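Local coordinates for centrosomal protein 43 (Homo sapiens, PDB 2D68) that is required for anchoring microtubules to centrosomes and for forming cilia, and homodimerises through the N-terminal helical domain, at residues A39-Q42 and P43-T47; I63-A66 and E67-G71; L75-V78 and I79-W82. All blocks are in the same frame, centred on the assembly; numbering follows the deposited sequence.

Contact 1: residues A39-Q42 and P43-T47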
ATOM      1  N   ALA B  39       7.746   5.732 -10.999  1.00 10.94           N
ATOM      2  CA  ALA B  39       8.198   5.629 -12.384  1.00 11.17           C
ATOM      3  C   ALA B  39       8.439   4.179 -12.811  1.00 10.61           C
ATOM      4  O   ALA B  39       8.320   3.855 -13.999  1.00 10.49           O
ATOM      5  CB  ALA B  39       9.455   6.454 -12.571  1.00 11.53           C
ATOM      6  N   VAL B  40       8.810   3.328 -11.850  1.00 10.97           N
ATOM      7  CA  VAL B  40       8.994   1.889 -12.119  1.00 11.36           C
ATOM      8  C   VAL B  40       7.720   1.096 -11.831  1.00 11.70           C
ATOM      9  O   VAL B  40       7.361   0.176 -12.582  1.00 10.22           O
ATOM     10  CB  VAL B  40      10.190   1.330 -11.317  1.00 12.32           C
ATOM     11  CG1 VAL B  40      10.377  -0.174 -11.534  1.00 13.55           C
ATOM     12  CG2 VAL B  40      11.446   2.051 -11.719  1.00 13.52           C
ATOM     13  N   PHE B  41       7.036   1.466 -10.752  1.00 10.50           N
ATOM     14  CA  PHE B  41       5.741   0.846 -10.391  1.00 10.40           C
ATOM     15  C   PHE B  41       4.737   0.832 -11.543  1.00 10.48           C
ATOM     16  O   PHE B  41       4.105  -0.190 -11.821  1.00 10.57           O
ATOM     17  CB  PHE B  41       5.148   1.587  -9.193  1.00 10.92           C
ATOM     18  CG  PHE B  41       3.833   1.029  -8.690  1.00 10.56           C
ATOM     19  CD1 PHE B  41       3.810   0.000  -7.759  1.00 11.33           C
ATOM     20  CD2 PHE B  41       2.620   1.572  -9.125  1.00 12.38           C
ATOM     21  CE1 PHE B  41       2.594  -0.497  -7.261  1.00 13.19           C
ATOM     22  CE2 PHE B  41       1.402   1.076  -8.639  1.00 13.55           C
ATOM     23  CZ  PHE B  41       1.393   0.041  -7.709  1.00 11.62           C
ATOM     24  N   GLN B  42       4.585   1.969 -12.207  1.00 10.78           N
ATOM     25  CA  GLN B  42       3.593   2.068 -13.271  1.00 11.67           C
ATOM     26  C   GLN B  42       3.833   1.098 -14.450  1.00 11.93           C
ATOM     27  O   GLN B  42       2.929   0.328 -14.800  1.00 11.50           O
ATOM     28  CB  GLN B  42       3.387   3.519 -13.667  1.00 12.37           C
ATOM     29  CG  GLN B  42       2.813   4.332 -12.490  1.00 14.40           C
ATOM     30  CD  GLN B  42       2.329   5.700 -12.890  1.00 17.58           C
ATOM     31  OE1 GLN B  42       2.966   6.395 -13.694  1.00 22.53           O
ATOM     32  NE2 GLN B  42       1.203   6.117 -12.309  1.00 22.21           N
ATOM     33  N   PRO B  43       5.040   1.103 -15.058  1.00 12.26           N
ATOM     34  CA  PRO B  43       5.221   0.084 -16.103  1.00 12.33           C
ATOM     35  C   PRO B  43       5.223  -1.352 -15.556  1.00 12.09           C
ATOM     36  O   PRO B  43       4.738  -2.263 -16.235  1.00 13.68           O
ATOM     37  CB  PRO B  43       6.596   0.421 -16.722  1.00 12.19           C
ATOM     38  CG  PRO B  43       7.286   1.255 -15.721  1.00 13.49           C
ATOM     39  CD  PRO B  43       6.223   1.970 -14.921  1.00 13.10           C
ATOM     40  N   GLU B  44       5.732  -1.561 -14.345  1.00 12.17           N
ATOM     41  CA  GLU B  44       5.836  -2.926 -13.822  1.00 12.04           C
ATOM     42  C   GLU B  44       4.470  -3.552 -13.514  1.00 11.91           C
ATOM     43  O   GLU B  44       4.308  -4.781 -13.552  1.00 13.22           O
ATOM     44  CB  GLU B  44       6.765  -3.011 -12.609  1.00 12.41           C
ATOM     45  CG  GLU B  44       7.400  -4.400 -12.462  1.00 12.63           C
ATOM     46  CD  GLU B  44       8.426  -4.533 -11.337  1.00 12.59           C
ATOM     47  OE1 GLU B  44       8.355  -3.810 -10.323  1.00 13.08           O
ATOM     48  OE2 GLU B  44       9.308  -5.395 -11.478  1.00 13.26           O
ATOM     49  N   THR B  45       3.495  -2.694 -13.211  1.00 11.92           N
ATOM     50  CA  THR B  45       2.124  -3.118 -12.940  1.00 11.85           C
ATOM     51  C   THR B  45       1.180  -2.888 -14.115  1.00 11.92           C
ATOM     52  O   THR B  45      -0.018  -3.169 -14.017  1.00 11.60           O
ATOM     53  CB  THR B  45       1.538  -2.377 -11.721  1.00 11.87           C
ATOM     54  OG1 THR B  45       1.508  -0.974 -11.996  1.00 10.93           O
ATOM     55  CG2 THR B  45       2.338  -2.643 -10.452  1.00 12.75           C
ATOM     56  N   SER B  46       1.707  -2.378 -15.227  1.00 12.64           N
ATOM     57  CA  SER B  46       0.871  -2.047 -16.381  1.00 13.98           C
ATOM     58  C   SER B  46      -0.233  -1.037 -15.990  1.00 14.40           C
ATOM     59  O   SER B  46      -1.411  -1.183 -16.368  1.00 15.53           O
ATOM     60  CB  SER B  46       0.284  -3.324 -17.004  1.00 14.19           C
ATOM     61  OG  SER B  46       1.323  -4.187 -17.432  1.00 17.04           O
ATOM     62  N   THR B  47       0.148  -0.028 -15.209  1.00 14.50           N
ATOM     63  CA  THR B  47      -0.778   1.037 -14.805  1.00 14.58           C
ATOM     64  C   THR B  47      -0.254   2.419 -15.230  1.00 14.33           C
ATOM     65  O   THR B  47      -0.362   3.403 -14.492  1.00 14.10           O
ATOM     66  CB  THR B  47      -1.129   0.970 -13.275  1.00 14.28           C
ATOM     67  OG1 THR B  47       0.028   1.236 -12.471  1.00 14.07           O
ATOM     68  CG2 THR B  47      -1.723  -0.403 -12.912  1.00 15.07           C
TER
HETATM   69  O   HOH W   1      -0.060   3.682 -10.865  1.00 26.87           O
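A Schellman motif ends helix 35-45, in the part of the chain that matches the LisH sequence motif. Thr47 N reaches back to Gln42 O at 2.8 Å with a nearly straight N-H (162°), and inside this loop Ser46 N bonds to Pro43 O at 3.2 Å. Ser46, with its positive phi, makes the turn that allows both bonds. One turn earlier the helix is kinked: Pro43 has no N-H to offer, and its CD presses against Ala39 O at 3.0 Å where a backbone bond would otherwise form. Regular bonding resumes with Glu44 N to Val40 O.

Phe41 O accepts two bonds from Thr45, arriving from opposite faces of its carbonyl plane: OG1 to Phe41 O is 2.7 Å and N to Phe41 O is 2.9 Å. The hydroxyl bends back because Thr45 OG1 sits between its own N and carbonyl carbon (chi1 62°). The same rotation sets Thr45 CG2 over the centre of the Phe41 ring, a CH-pi contact 3.9 Å from the centroid and only 13° off the ring normal. The ring also packs on Val25, Ala26 and Leu29 of helix 16-31, while Thr45 and Thr47 touch Leu9 and Leu13 of helix 7-13.

A water accepts from Gln42 NE2 at 3.1 Å and lies 2.9 Å from Thr47 OG1, tying the two side chains together near the edge of the Phe41 ring. The Glu44 carboxylate is taken up across the dimer interface by Thr37 OG1 and Phe36 N of the second subunit. Six-to-one and five-to-two backbone bonds around a residue of positive phi are the signature of a Schellman C-cap.

Contact 2: residues I63-A66 and E67-G71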
ATOM      1  N   ILE B  63     -14.277   7.505   3.770  1.00 13.59           N
ATOM      2  CA  ILE B  63     -13.443   8.436   4.530  1.00 13.70           C
ATOM      3  C   ILE B  63     -13.743   9.883   4.138  1.00 14.62           C
ATOM      4  O   ILE B  63     -13.789  10.222   2.955  1.00 14.63           O
ATOM      5  CB  ILE B  63     -11.942   8.090   4.356  1.00 13.35           C
ATOM      6  CG1 ILE B  63     -11.679   6.719   5.003  1.00 12.27           C
ATOM      7  CG2 ILE B  63     -11.039   9.173   4.928  1.00 13.63           C
ATOM      8  CD1 ILE B  63     -10.366   6.069   4.600  1.00 12.56           C
ATOM      9  N   ILE B  64     -13.962  10.734   5.140  1.00 14.95           N
ATOM     10  CA  ILE B  64     -14.220  12.161   4.905  1.00 15.77           C
ATOM     11  C   ILE B  64     -12.915  12.934   5.132  1.00 15.93           C
ATOM     12  O   ILE B  64     -12.364  12.909   6.233  1.00 16.72           O
ATOM     13  CB  ILE B  64     -15.330  12.708   5.858  1.00 15.63           C
ATOM     14  CG1 ILE B  64     -16.611  11.871   5.773  1.00 15.36           C
ATOM     15  CG2 ILE B  64     -15.607  14.189   5.582  1.00 17.11           C
ATOM     16  CD1 ILE B  64     -17.499  11.968   7.023  1.00 17.33           C
ATOM     17  N   GLU B  65     -12.389  13.608   4.105  1.00 15.87           N
ATOM     18  CA  GLU B  65     -11.176  14.422   4.336  1.00 15.66           C
ATOM     19  C   GLU B  65     -11.398  15.467   5.416  1.00 16.45           C
ATOM     20  O   GLU B  65     -12.420  16.175   5.437  1.00 16.74           O
ATOM     21  CB  GLU B  65     -10.648  15.127   3.079  1.00 16.12           C
ATOM     22  CG  GLU B  65     -10.197  14.211   1.981  1.00 15.53           C
ATOM     23  CD  GLU B  65      -8.836  13.506   2.190  1.00 16.47           C
ATOM     24  OE1 GLU B  65      -8.204  13.502   3.283  1.00 15.41           O
ATOM     25  OE2 GLU B  65      -8.410  12.897   1.213  1.00 13.74           O
ATOM     26  N   ALA B  66     -10.427  15.557   6.311  1.00 16.42           N
ATOM     27  CA  ALA B  66     -10.477  16.510   7.411  1.00 17.07           C
ATOM     28  C   ALA B  66      -9.047  16.835   7.823  1.00 17.63           C
ATOM     29  O   ALA B  66      -8.089  16.268   7.273  1.00 16.51           O
ATOM     30  CB  ALA B  66     -11.276  15.922   8.570  1.00 17.17           C
ATOM     31  N   GLU B  67      -8.870  17.760   8.767  1.00 18.62           N
ATOM     32  CA  GLU B  67      -7.523  18.132   9.152  1.00 20.49           C
ATOM     33  C   GLU B  67      -6.751  16.885   9.623  1.00 19.64           C
ATOM     34  O   GLU B  67      -5.548  16.777   9.410  1.00 20.43           O
ATOM     35  CB  GLU B  67      -7.535  19.281  10.180  1.00 20.59           C
ATOM     36  CG  GLU B  67      -7.485  18.888  11.643  1.00 24.29           C
ATOM     37  CD  GLU B  67      -7.299  20.097  12.549  1.00 24.22           C
ATOM     38  OE1 GLU B  67      -6.836  19.917  13.698  1.00 29.57           O
ATOM     39  OE2 GLU B  67      -7.606  21.229  12.103  1.00 29.34           O
ATOM     40  N   GLY B  68      -7.480  15.931  10.203  1.00 18.67           N
ATOM     41  CA  GLY B  68      -6.893  14.692  10.724  1.00 17.36           C
ATOM     42  C   GLY B  68      -6.569  13.590   9.731  1.00 16.92           C
ATOM     43  O   GLY B  68      -5.971  12.577  10.115  1.00 17.99           O
ATOM     44  N   THR B  69      -6.981  13.761   8.469  1.00 14.18           N
ATOM     45  CA  THR B  69      -6.618  12.811   7.411  1.00 12.97           C
ATOM     46  C   THR B  69      -5.674  13.403   6.372  1.00 12.09           C
ATOM     47  O   THR B  69      -4.872  12.669   5.764  1.00 11.86           O
ATOM     48  CB  THR B  69      -7.851  12.259   6.654  1.00 12.59           C
ATOM     49  OG1 THR B  69      -8.584  13.348   6.075  1.00 13.07           O
ATOM     50  CG2 THR B  69      -8.753  11.432   7.553  1.00 14.25           C
ATOM     51  N   VAL B  70      -5.786  14.716   6.136  1.00 11.93           N
ATOM     52  CA  VAL B  70      -5.054  15.356   5.020  1.00 12.02           C
ATOM     53  C   VAL B  70      -3.537  15.270   5.139  1.00 11.51           C
ATOM     54  O   VAL B  70      -2.816  15.317   4.113  1.00 11.77           O
ATOM     55  CB  VAL B  70      -5.513  16.831   4.727  1.00 11.54           C
ATOM     56  CG1 VAL B  70      -6.960  16.854   4.302  1.00 13.06           C
ATOM     57  CG2 VAL B  70      -5.239  17.778   5.909  1.00 15.04           C
ATOM     58  N   GLY B  71      -3.069  15.123   6.381  1.00 11.32           N
ATOM     59  CA  GLY B  71      -1.644  15.152   6.709  1.00 11.94           C
ATOM     60  C   GLY B  71      -0.938  13.820   6.574  1.00 11.39           C
ATOM     61  O   GLY B  71       0.259  13.712   6.858  1.00 12.88           O
TER
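Thr69 supplies one half of a capping box at the start of the short, weakly bonded helix 67-70, tying it to the loop after helix 54-61 in the helical dimerisation domain. Its hydroxyl accepts from the N-H of the N-cap residue, Ala66 N to Thr69 OG1 being 2.9 Å and nearly straight at 161°. Ala66 has no side-chain acceptor for the reciprocal bond, and Thr69 N goes to Ala66 O instead. Thr69 OG1 also lies 2.8 Å from Glu65 OE1. With chi1 at 58°, OG1 stands between the Thr69 N and carbonyl carbon, and CG2 is turned to touch Ile63 CG2 at 4.1 Å. The Glu65 chain bends at chi2 to bring its carboxylate over.

A valine in place of Thr69 would lose the hydroxyl, which would probably leave Ala66 N without its acceptor and cost Glu65 OE1 one of its partners, setting the loop freer to move against the helical turn.

The other carboxylate oxygen of Glu65 forms a salt bridge with Arg54, which also bonds to Thr69 O, so one arginine braces both partners. The Ala66 carbonyl takes two backbone donors: Thr69 N stands well above its plane, 3.0 Å from Ala66 O, whereas Val70 N comes almost head-on to the oxygen. Val70 CG1 packs beside these bonds, 3.2 Å from Ala66 O.

Contact 3: residues L75-V78 and I79-W82; sequences LLEV and IRRW. Unlike the reference sequence in segment 79-82: Trp82 (reference Cys).
Glu77 and Arg80, three residues apart, run side by side and close a two-pronged salt bridge. Arg80 presents its side edge: NE donates to Glu77 OE1 at 3.0 Å (171°), and NH2 donates to Glu77 OE2 at 2.9 Å (169°). Both oxygens lie close to the guanidinium plane, but the nitrogens meet them from above the carboxylate plane, the two flat groups being turned 53° from each other. Bends in both chains, at chi2 of Glu77 and chi3 of Arg80, bring the groups together. Arg81 CG rests over one guanidinium face, offset toward its rim. Glu77 OE2 has a further donor in a water at 2.6 Å, which in turn accepts a weak bond from Arg81 NH1; the two positive side chains probably stabilise the charged carboxylate.

All this decorates the last turns of helix 74-80, the C-terminal helix of the dimerisation domain. Leu75 O and Leu76 O are satisfied by regular helical donors, Ile79 N and Arg80 N, each at 2.9 Å from its carbonyl. Arg81 N keeps the helical bond to Glu77 O at 3.1 Å and adds a weak one to Val78 O; Arg81 is the first residue to leave helical geometry. The pattern breaks at Trp82 N, which turns back to Ile79 O at 3.2 Å.

Val78 meets Val78 of the second subunit, and Ile79 packs on Leu24 of that subunit. The ring of Trp82, a residue that replaces the cysteine of the reference sequence, leads away from the helix, and its NE1 donates to Leu61 O of the second subunit.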
ATOM      1  N   LEU B  75      -3.727   5.305   3.348  1.00  8.32           N
ATOM      2  CA  LEU B  75      -3.488   4.040   4.064  1.00  9.23           C
ATOM      3  C   LEU B  75      -3.248   4.254   5.548  1.00  9.18           C
ATOM      4  O   LEU B  75      -3.510   3.372   6.362  1.00  9.37           O
ATOM      5  CB  LEU B  75      -2.307   3.280   3.455  1.00 10.04           C
ATOM      6  CG  LEU B  75      -2.630   2.410   2.250  1.00  9.73           C
ATOM      7  CD1 LEU B  75      -1.359   1.859   1.607  1.00 11.30           C
ATOM      8  CD2 LEU B  75      -3.584   1.259   2.640  1.00  9.67           C
ATOM      9  N   LEU B  76      -2.741   5.431   5.925  1.00  9.16           N
ATOM     10  CA  LEU B  76      -2.610   5.705   7.360  1.00  9.25           C
ATOM     11  C   LEU B  76      -3.981   5.658   8.054  1.00  9.65           C
ATOM     12  O   LEU B  76      -4.121   5.092   9.154  1.00 10.10           O
ATOM     13  CB  LEU B  76      -1.924   7.050   7.598  1.00  9.61           C
ATOM     14  CG  LEU B  76      -1.776   7.352   9.096  1.00  9.63           C
ATOM     15  CD1 LEU B  76      -0.948   6.328   9.810  1.00  9.13           C
ATOM     16  CD2 LEU B  76      -1.197   8.750   9.286  1.00 10.12           C
ATOM     17  N   GLU B  77      -4.992   6.250   7.421  1.00  9.20           N
ATOM     18  CA  GLU B  77      -6.328   6.282   8.005  1.00  9.19           C
ATOM     19  C   GLU B  77      -6.957   4.895   8.008  1.00  9.63           C
ATOM     20  O   GLU B  77      -7.614   4.479   8.983  1.00 10.06           O
ATOM     21  CB  GLU B  77      -7.213   7.269   7.241  1.00  9.95           C
ATOM     22  CG  GLU B  77      -8.555   7.503   7.921  1.00 11.26           C
ATOM     23  CD  GLU B  77      -8.486   8.285   9.238  1.00 12.80           C
ATOM     24  OE1 GLU B  77      -7.404   8.489   9.825  1.00 12.28           O
ATOM     25  OE2 GLU B  77      -9.562   8.701   9.695  1.00 13.89           O
ATOM     26  N   VAL B  78      -6.727   4.167   6.928  1.00  9.40           N
ATOM     27  CA  VAL B  78      -7.190   2.778   6.852  1.00  9.55           C
ATOM     28  C   VAL B  78      -6.602   1.982   8.016  1.00 10.26           C
ATOM     29  O   VAL B  78      -7.324   1.298   8.754  1.00 10.32           O
ATOM     30  CB  VAL B  78      -6.843   2.141   5.488  1.00  9.94           C
ATOM     31  CG1 VAL B  78      -7.202   0.667   5.514  1.00  9.94           C
ATOM     32  CG2 VAL B  78      -7.610   2.852   4.367  1.00  9.26           C
ATOM     33  N   ILE B  79      -5.295   2.096   8.232  1.00 10.09           N
ATOM     34  CA  ILE B  79      -4.664   1.294   9.269  1.00 11.17           C
ATOM     35  C   ILE B  79      -5.037   1.752  10.697  1.00 10.37           C
ATOM     36  O   ILE B  79      -5.205   0.917  11.593  1.00 10.70           O
ATOM     37  CB  ILE B  79      -3.143   1.171   9.030  1.00 11.72           C
ATOM     38  CG1 ILE B  79      -2.865   0.297   7.794  1.00 14.55           C
ATOM     39  CG2 ILE B  79      -2.432   0.627  10.260  1.00 14.94           C
ATOM     40  CD1 ILE B  79      -3.575  -1.060   7.783  1.00 16.94           C
ATOM     41  N   ARG B  80      -5.204   3.062  10.909  1.00  9.98           N
ATOM     42  CA  ARG B  80      -5.699   3.554  12.199  1.00 10.04           C
ATOM     43  C   ARG B  80      -7.041   2.901  12.562  1.00  9.96           C
ATOM     44  O   ARG B  80      -7.290   2.564  13.729  1.00  9.58           O
ATOM     45  CB  ARG B  80      -5.834   5.074  12.181  1.00 10.04           C
ATOM     46  CG  ARG B  80      -6.208   5.674  13.536  1.00 10.57           C
ATOM     47  CD  ARG B  80      -6.364   7.186  13.439  1.00 10.30           C
ATOM     48  NE  ARG B  80      -7.563   7.596  12.696  1.00 11.04           N
ATOM     49  CZ  ARG B  80      -8.804   7.516  13.177  1.00 10.75           C
ATOM     50  NH1 ARG B  80      -9.015   7.039  14.409  1.00  9.02           N
ATOM     51  NH2 ARG B  80      -9.831   7.920  12.437  1.00  9.67           N
ATOM     52  N   ARG B  81      -7.882   2.731  11.541  1.00  9.98           N
ATOM     53  CA  ARG B  81      -9.255   2.258  11.689  1.00  9.63           C
ATOM     54  C   ARG B  81      -9.440   0.757  11.462  1.00 10.94           C
ATOM     55  O   ARG B  81     -10.573   0.258  11.435  1.00 11.98           O
ATOM     56  CB  ARG B  81     -10.185   3.084  10.807  1.00 10.50           C
ATOM     57  CG  ARG B  81     -10.301   4.545  11.281  1.00  8.55           C
ATOM     58  CD  ARG B  81     -11.288   5.344  10.435  1.00 10.62           C
ATOM     59  NE  ARG B  81     -12.581   4.666  10.390  1.00 12.86           N
ATOM     60  CZ  ARG B  81     -13.485   4.796   9.421  1.00 16.45           C
ATOM     61  NH1 ARG B  81     -13.297   5.635   8.404  1.00 14.81           N
ATOM     62  NH2 ARG B  81     -14.593   4.075   9.482  1.00 18.26           N
ATOM     63  N   TRP B  82      -8.313   0.056  11.364  1.00 12.46           N
ATOM     64  CA  TRP B  82      -8.303  -1.410  11.219  1.00 12.96           C
ATOM     65  C   TRP B  82      -8.105  -2.065  12.586  1.00 13.26           C
ATOM     66  O   TRP B  82      -8.889  -2.949  12.978  1.00 14.13           O
ATOM     67  CB  TRP B  82      -7.209  -1.848  10.222  1.00 12.75           C
ATOM     68  CG  TRP B  82      -7.024  -3.341  10.186  1.00 12.29           C
ATOM     69  CD1 TRP B  82      -5.979  -4.048  10.685  1.00 12.17           C
ATOM     70  CD2 TRP B  82      -7.944  -4.289   9.653  1.00 11.41           C
ATOM     71  NE1 TRP B  82      -6.182  -5.408  10.489  1.00 11.26           N
ATOM     72  CE2 TRP B  82      -7.387  -5.573   9.854  1.00 12.02           C
ATOM     73  CE3 TRP B  82      -9.194  -4.177   9.039  1.00 12.43           C
ATOM     74  CZ2 TRP B  82      -8.045  -6.747   9.446  1.00 11.46           C
ATOM     75  CZ3 TRP B  82      -9.846  -5.337   8.632  1.00 13.84           C
ATOM     76  CH2 TRP B  82      -9.264  -6.610   8.847  1.00 13.26           C
ATOM     77  OXT TRP B  82      -7.158  -1.743  13.328  1.00 13.65           O
TER
HETATM   78  O   HOH W   2     -12.011   8.341   8.804  1.00 14.33           O

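All three contacts are local, within one dimerisation domain. Contact 1 sits at the far end, its centre 25 Å from that of contact 3, on the opposite side of the chain's centre; its Phe41 ring packs on helix 16-31 and its threonines on helix 7-13. Contact 2 is the most solvent-exposed, held by a threonine hydroxyl and by backbone bonds to one carbonyl. Contact 3 mixes a surface salt bridge with an apolar flank in the dimer interface. Contacts 2 and 3 touch: Ile63 and Thr69 pack on Glu77, and Ile63 on Val78 and Arg81, joining the loop and helix 67-70 to helix 74-80 and the residues after it. Contacts 1 and 3 bond to the second subunit.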